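Glutathione S-transferase, N-terminal domain protein (Pseudomonas putida, PDB 4NAX) binds oxidized glutathione disulfide and, as a member of the glutathione transferase superfamily, probably has transferase activity. Local coordinates at residues A222-H225 against G226-P230. Numbering follows the deposited sequence.
Sequences AVQH and GLKIP. Unlike the reference sequence in segment 222-225: H225 (reference Arg).
In the C-terminal part of helix 221-226, V223 and L227 pair across the start of the type I beta turn G226 to I229, side chains abreast and pointing the same way. Two bonds continue the i to i+4 pattern, G226 N to A222 O (2.9 Å) and L227 N to V223 O; the next, K228 N to H225 O at 3.1 Å, spans three residues instead of four. CD1 of L227 lies 4.1 Å from V223 CG1 and 4.0 Å from Q224 NE2, and both V223 and L227 touch L218 of helix 208-219. An alanine at L227 lacks CD1 and would probably leave a gap beside V223 CG1 and against L218. K228 CG, set anti to its carbonyl carbon (chi1 -55°), lies 3.4 Å from Q224 O; the extended chain beyond keeps CE alongside that oxygen and carries NZ to a water. The OG of S35, in helix 31-41, is hydrogen-bonded to G226 O, while I229 packs on strand 45-49 of the thioredoxin-like N-terminal domain. Accepting from K228 NZ and donating to Q224 OE1, 2.7 Å from each, the water ties the two polar ends together, while Q224 NE2 is taken up by L218 O.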
loop_
_atom_site.group_PDB
_atom_site.type_symbol
_atom_site.label_atom_id
_atom_site.label_comp_id
_atom_site.label_asym_id
_atom_site.label_seq_id
_atom_site.Cartn_x
_atom_site.Cartn_y
_atom_site.Cartn_z
ATOM N N ALA A 222 20.720 12.745 3.563
ATOM C CA ALA A 222 19.526 12.977 2.745
ATOM C C ALA A 222 18.246 12.801 3.558
ATOM O O ALA A 222 17.225 13.436 3.280
ATOM C CB ALA A 222 19.511 12.042 1.559
ATOM N N VAL A 223 18.281 11.885 4.517
ATOM C CA VAL A 223 17.152 11.673 5.427
ATOM C C VAL A 223 16.926 12.911 6.264
ATOM O O VAL A 223 15.796 13.397 6.367
ATOM C CB VAL A 223 17.362 10.419 6.284
ATOM C CG1 VAL A 223 16.349 10.320 7.407
ATOM C CG2 VAL A 223 17.302 9.154 5.427
ATOM N N GLN A 224 17.982 13.435 6.875
ATOM C CA GLN A 224 17.806 14.641 7.696
ATOM C C GLN A 224 17.257 15.815 6.895
ATOM O O GLN A 224 16.382 16.536 7.380
ATOM C CB GLN A 224 19.104 15.008 8.418
ATOM C CG GLN A 224 19.421 14.051 9.557
ATOM C CD GLN A 224 18.366 14.040 10.668
ATOM O OE1 GLN A 224 17.829 15.084 11.049
ATOM N NE2 GLN A 224 18.048 12.850 11.170
ATOM N N HIS A 225 17.708 15.982 5.651
ATOM C CA HIS A 225 17.117 17.040 4.818
ATOM C C HIS A 225 15.658 16.742 4.493
ATOM O O HIS A 225 14.789 17.593 4.648
ATOM C CB HIS A 225 17.858 17.206 3.495
ATOM C CG HIS A 225 19.241 17.742 3.641
ATOM N ND1 HIS A 225 19.518 18.904 4.325
ATOM C CD2 HIS A 225 20.420 17.301 3.153
ATOM C CE1 HIS A 225 20.811 19.154 4.252
ATOM N NE2 HIS A 225 21.383 18.182 3.568
ATOM N N GLY A 226 15.398 15.530 4.015
ATOM C CA GLY A 226 14.060 15.197 3.563
ATOM C C GLY A 226 13.002 15.227 4.648
ATOM O O GLY A 226 11.844 15.524 4.378
ATOM N N LEU A 227 13.397 14.947 5.881
ATOM C CA LEU A 227 12.469 15.009 7.011
ATOM C C LEU A 227 11.856 16.379 7.219
ATOM O O LEU A 227 10.812 16.496 7.871
ATOM C CB LEU A 227 13.147 14.621 8.334
ATOM C CG LEU A 227 13.424 13.130 8.540
ATOM C CD1 LEU A 227 14.261 12.939 9.799
ATOM C CD2 LEU A 227 12.150 12.298 8.596
ATOM N N LYS A 228 12.498 17.429 6.700
ATOM C CA LYS A 228 12.135 18.803 7.010
ATOM C C LYS A 228 11.419 19.523 5.881
ATOM O O LYS A 228 11.044 20.677 6.030
ATOM C CB LYS A 228 13.415 19.561 7.384
ATOM C CG LYS A 228 14.174 18.884 8.514
ATOM C CD LYS A 228 15.428 19.652 8.913
ATOM C CE LYS A 228 16.205 18.851 9.918
ATOM N NZ LYS A 228 17.326 19.600 10.491
ATOM N N ILE A 229 11.242 18.845 4.747
ATOM C CA ILE A 229 10.801 19.477 3.507
ATOM C C ILE A 229 9.395 18.978 3.161
ATOM O O ILE A 229 9.141 17.779 3.250
ATOM C CB ILE A 229 11.794 19.107 2.375
ATOM C CG1 ILE A 229 13.158 19.756 2.685
ATOM C CG2 ILE A 229 11.280 19.498 1.000
ATOM C CD1 ILE A 229 14.299 19.339 1.775
ATOM N N PRO A 230 8.502 19.879 2.742
ATOM C CA PRO A 230 8.680 21.312 2.517
ATOM C C PRO A 230 8.472 22.166 3.754
ATOM O O PRO A 230 7.624 21.862 4.584
ATOM C CB PRO A 230 7.567 21.639 1.526
ATOM C CG PRO A 230 6.490 20.681 1.877
ATOM C CD PRO A 230 7.200 19.416 2.245
HETATM O O HOH W 1 18.669 17.602 11.750
#